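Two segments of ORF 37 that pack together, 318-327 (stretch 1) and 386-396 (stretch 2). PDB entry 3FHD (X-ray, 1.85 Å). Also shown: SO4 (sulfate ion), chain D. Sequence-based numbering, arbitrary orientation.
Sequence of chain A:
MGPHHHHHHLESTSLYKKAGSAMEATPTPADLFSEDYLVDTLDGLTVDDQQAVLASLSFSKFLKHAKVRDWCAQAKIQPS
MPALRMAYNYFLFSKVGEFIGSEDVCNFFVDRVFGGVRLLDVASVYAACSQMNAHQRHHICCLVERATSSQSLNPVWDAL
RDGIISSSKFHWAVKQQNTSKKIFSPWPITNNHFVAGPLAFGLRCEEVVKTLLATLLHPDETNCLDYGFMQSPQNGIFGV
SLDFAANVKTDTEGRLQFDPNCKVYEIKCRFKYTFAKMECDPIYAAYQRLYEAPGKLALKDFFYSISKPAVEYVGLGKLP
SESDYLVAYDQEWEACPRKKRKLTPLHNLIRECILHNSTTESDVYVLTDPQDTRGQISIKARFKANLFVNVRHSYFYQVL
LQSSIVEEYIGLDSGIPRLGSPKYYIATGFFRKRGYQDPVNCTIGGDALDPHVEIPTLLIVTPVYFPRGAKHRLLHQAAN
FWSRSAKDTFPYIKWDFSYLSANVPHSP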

# COMPACT_ATOMS: atom_id res chain seq x y z
N LYS A 318 -2.20 -7.71 28.71
CA LYS A 318 -3.35 -6.87 28.41
C LYS A 318 -3.48 -6.70 26.89
O LYS A 318 -2.50 -6.78 26.15
N LEU A 319 -4.71 -6.46 26.45
CA LEU A 319 -5.06 -6.35 25.03
C LEU A 319 -4.91 -4.89 24.60
O LEU A 319 -5.57 -4.02 25.17
N PRO A 320 -4.06 -4.61 23.58
CA PRO A 320 -3.97 -3.21 23.11
C PRO A 320 -5.30 -2.75 22.48
O PRO A 320 -6.03 -3.57 21.93
N SER A 321 -5.63 -1.47 22.57
CA SER A 321 -6.80 -1.00 21.86
C SER A 321 -6.43 -0.82 20.39
O SER A 321 -5.28 -1.03 20.00
N GLU A 322 -7.41 -0.45 19.57
CA GLU A 322 -7.17 -0.23 18.14
C GLU A 322 -6.92 1.25 17.86
O GLU A 322 -6.73 1.63 16.70
N SER A 323 -6.90 2.07 18.91
CA SER A 323 -6.93 3.54 18.80
C SER A 323 -5.73 4.21 18.09
O SER A 323 -5.92 5.19 17.35
N ASP A 324 -4.50 3.73 18.32
CA ASP A 324 -3.38 4.20 17.49
C ASP A 324 -2.33 3.13 17.35
O ASP A 324 -2.45 2.04 17.90
N TYR A 325 -1.30 3.42 16.58
CA TYR A 325 -0.47 2.33 16.09
C TYR A 325 0.89 2.15 16.72
O TYR A 325 1.64 1.25 16.30
N LEU A 326 1.20 2.97 17.74
CA LEU A 326 2.38 2.75 18.56
C LEU A 326 1.96 2.35 19.99
O LEU A 326 1.02 2.91 20.56
N VAL A 327 2.67 1.38 20.54
CA VAL A 327 2.44 0.96 21.92
C VAL A 327 3.77 0.92 22.66
O VAL A 327 4.83 0.70 22.06
N ASN A 386 11.83 2.93 22.86
CA ASN A 386 11.11 1.66 23.07
C ASN A 386 9.61 1.82 22.78
O ASN A 386 8.75 1.67 23.65
N LEU A 387 9.34 2.17 21.54
CA LEU A 387 7.99 2.27 21.02
C LEU A 387 7.91 1.24 19.91
O LEU A 387 8.83 1.13 19.10
N PHE A 388 6.81 0.50 19.87
CA PHE A 388 6.66 -0.66 18.97
C PHE A 388 5.35 -0.60 18.22
O PHE A 388 4.42 0.06 18.68
N VAL A 389 5.26 -1.32 17.10
CA VAL A 389 4.00 -1.36 16.33
C VAL A 389 2.89 -1.97 17.19
O VAL A 389 3.14 -2.90 17.96
N ASN A 390 1.68 -1.42 17.08
CA ASN A 390 0.50 -2.03 17.68
C ASN A 390 -0.04 -3.10 16.72
O ASN A 390 -0.57 -2.78 15.61
N VAL A 391 0.09 -4.36 17.14
CA VAL A 391 -0.22 -5.51 16.27
C VAL A 391 -1.72 -5.66 16.01
O VAL A 391 -2.13 -6.42 15.13
N ARG A 392 -2.53 -4.92 16.77
CA ARG A 392 -3.97 -4.88 16.57
C ARG A 392 -4.40 -3.74 15.65
O ARG A 392 -5.58 -3.62 15.32
N HIS A 393 -3.48 -2.86 15.29
CA HIS A 393 -3.90 -1.66 14.55
C HIS A 393 -3.99 -2.00 13.07
O HIS A 393 -3.23 -2.85 12.56
N SER A 394 -4.89 -1.31 12.36
CA SER A 394 -5.01 -1.54 10.92
C SER A 394 -3.69 -1.36 10.14
O SER A 394 -3.53 -1.98 9.10
N TYR A 395 -2.76 -0.55 10.64
CA TYR A 395 -1.47 -0.35 9.94
C TYR A 395 -0.57 -1.58 10.02
O TYR A 395 0.24 -1.81 9.11
N PHE A 396 -0.71 -2.36 11.08
CA PHE A 396 -0.01 -3.62 11.18
C PHE A 396 -0.43 -4.60 10.07
O PHE A 396 0.42 -5.17 9.39

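The apolar centre of the contact is built around Tyr325, which loses 100 Å² to the other stretch. Its CA-to-CB bond runs sideways, and chi1 of 63° (p) with chi2 of 83° sets the ring beside the start of the helix at 394-396. There Tyr325 CD2 lies 3.1 Å from Tyr395 CD2, a tight approach over one face of the Tyr325 ring; with centroids 4.9 Å apart and planes at 52°, the pair is oblique. Tyr395 itself points toward stretch 1 in the m rotamer. His393, chi1 t, also points in. Tyr325 CB sits 3.6 Å from the centroid of the His393 ring and 17° off its normal, a CH-pi contact, while the edge of the Tyr325 ring is directed at the same imidazole, with planes at 67°. The imidazole is held in place by its cap of the helix: Tyr395 N donates to His393 ND1 at 2.9 Å.

Beyond Tyr325 the short antiparallel bridge takes over. Val327 and Phe388 form its hydrogen-bonded pair, with Val327 N to Phe388 O at 2.9 Å and Phe388 N to Val327 O at 3.0 Å. Their side chains leave on the same face, but the end of the Phe388 side chain (chi1 m) leads away, and the nearest approach of the two side chains, Val327 CG2 to Phe388 CB, is a loose 4.4 Å. Val327, chi1 -69° (m), also places CG1 3.6 Å from Asn390 CB. Leu326 (m, t) points away overall, yet its CD1 reaches Leu387 CD1 at 4.2 Å.

Asn390 begins the polar side. Pointing toward stretch 1 with chi1 t, it uses ND2 to donate to two carbonyls, Ser321 O and Asp324 O, each 2.8 Å from ND2 with angles of 168° and 162°, thereby tying together the loop between them. Its OD1 accepts from Arg392 N at 3.1 Å, which fixes the amide orientation, and its backbone N donates to Tyr325 O at 2.8 Å.

Arg392, with 118 Å² covered, forms the outer edge. Its chi angles (m, t, p, then -137°) lay the guanidinium between Glu322 CG on one face and Leu319 CD1 on the opposite face; Leu319 CD1 also touches Arg392 CD at 3.5 Å. In the guanidinium plane, NH1 donates to Pro320 O at 2.9 Å and 166°. Glu322 OE2 is 4.3 Å from Arg392 NH2 and well out of that plane, so only charge proximity links them. A water donates to both Glu322 OE2 (3.0 Å) and Arg392 O (2.7 Å). Outermost, Arg392 NH2 makes a weak hydrogen bond to O2 of the sulfate, 3.1 Å at 125°.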

# COMPACT_ATOMS: atom_id res chain seq x y z
CB LYS A 318 -3.28 -5.51 29.12
CG LYS A 318 -3.17 -5.57 30.66
CD LYS A 318 -4.45 -6.10 31.34
CE LYS A 318 -4.15 -6.66 32.75
NZ LYS A 318 -3.87 -8.15 32.76
CB LEU A 319 -6.50 -6.83 24.84
CG LEU A 319 -7.18 -6.99 23.48
CD1 LEU A 319 -6.49 -8.05 22.62
CD2 LEU A 319 -8.61 -7.39 23.72
CB PRO A 320 -2.85 -3.26 22.06
CG PRO A 320 -2.14 -4.58 22.26
CD PRO A 320 -3.19 -5.51 22.79
CB SER A 321 -7.36 0.29 22.46
OG SER A 321 -6.52 1.40 22.19
CB GLU A 322 -8.36 -0.74 17.32
CG GLU A 322 -8.44 -2.25 17.17
CD GLU A 322 -9.77 -2.71 16.57
OE1 GLU A 322 -10.79 -1.99 16.70
OE2 GLU A 322 -9.81 -3.81 15.97
CB SER A 323 -7.22 4.20 20.16
OG SER A 323 -6.05 4.47 20.94
CB ASP A 324 -2.78 5.56 17.95
CG ASP A 324 -2.45 6.50 16.77
OD1 ASP A 324 -2.05 6.03 15.70
OD2 ASP A 324 -2.63 7.74 16.90
CB TYR A 325 -0.38 2.39 14.58
CG TYR A 325 0.31 3.63 14.06
CD1 TYR A 325 1.70 3.71 13.99
CD2 TYR A 325 -0.46 4.71 13.61
CE1 TYR A 325 2.32 4.84 13.50
CE2 TYR A 325 0.15 5.84 13.10
CZ TYR A 325 1.52 5.90 13.04
OH TYR A 325 2.09 7.04 12.53
CB LEU A 326 3.29 3.98 18.62
CG LEU A 326 3.98 4.48 17.33
CD1 LEU A 326 4.58 5.91 17.52
CD2 LEU A 326 5.05 3.49 16.83
CB VAL A 327 1.76 -0.43 21.98
CG1 VAL A 327 0.32 -0.35 21.47
CG2 VAL A 327 2.56 -1.46 21.21
CB ASN A 386 11.40 1.00 24.43
CG ASN A 386 11.28 1.96 25.62
OD1 ASN A 386 11.32 3.19 25.48
ND2 ASN A 386 11.12 1.39 26.81
CB LEU A 387 7.74 3.68 20.48
CG LEU A 387 7.65 4.84 21.50
CD1 LEU A 387 7.17 6.07 20.81
CD2 LEU A 387 6.73 4.50 22.69
CB PHE A 388 6.68 -1.98 19.79
CG PHE A 388 7.90 -2.15 20.63
CD1 PHE A 388 9.11 -2.55 20.07
CD2 PHE A 388 7.85 -1.88 22.00
CE1 PHE A 388 10.27 -2.68 20.87
CE2 PHE A 388 9.00 -2.02 22.81
CZ PHE A 388 10.20 -2.41 22.24
CB VAL A 389 4.14 -2.16 15.00
CG1 VAL A 389 4.39 -3.65 15.28
CG2 VAL A 389 2.89 -1.94 14.12
CB ASN A 390 -0.54 -0.94 17.98
CG ASN A 390 -1.82 -1.48 18.58
OD1 ASN A 390 -1.99 -2.69 18.78
ND2 ASN A 390 -2.73 -0.56 18.92
CB VAL A 391 0.38 -6.86 16.79
CG1 VAL A 391 1.91 -6.71 17.04
CG2 VAL A 391 -0.34 -7.33 18.06
CB ARG A 392 -4.70 -4.73 17.91
CG ARG A 392 -4.48 -5.90 18.87
CD ARG A 392 -5.56 -5.95 19.93
NE ARG A 392 -6.83 -6.46 19.42
CZ ARG A 392 -8.03 -5.95 19.70
NH1 ARG A 392 -8.16 -4.86 20.45
NH2 ARG A 392 -9.12 -6.51 19.18
CB HIS A 393 -2.95 -0.47 14.78
CG HIS A 393 -3.45 0.82 14.21
ND1 HIS A 393 -3.30 1.16 12.88
CD2 HIS A 393 -4.12 1.85 14.79
CE1 HIS A 393 -3.86 2.34 12.66
NE2 HIS A 393 -4.35 2.79 13.80
CB SER A 394 -6.14 -0.67 10.34
OG SER A 394 -5.70 0.65 10.21
CB TYR A 395 -0.69 0.88 10.41
CG TYR A 395 -1.42 2.20 10.21
CD1 TYR A 395 -2.53 2.28 9.36
CD2 TYR A 395 -0.98 3.35 10.82
CE1 TYR A 395 -3.22 3.46 9.18
CE2 TYR A 395 -1.68 4.58 10.63
CZ TYR A 395 -2.78 4.60 9.80
OH TYR A 395 -3.49 5.77 9.59
CB PHE A 396 -0.16 -4.27 12.58
CG PHE A 396 0.51 -5.60 12.67
CD1 PHE A 396 1.90 -5.68 12.92
CD2 PHE A 396 -0.21 -6.79 12.48
CE1 PHE A 396 2.54 -6.93 12.98
CE2 PHE A 396 0.45 -8.04 12.56
CZ PHE A 396 1.80 -8.10 12.80
S SO4 D . -13.29 -7.45 19.55
O1 SO4 D . -13.56 -6.29 20.40
O2 SO4 D . -12.16 -7.14 18.68
O3 SO4 D . -12.95 -8.61 20.39
O4 SO4 D . -14.47 -7.78 18.76
O HOH W 1 -7.44 -5.51 15.14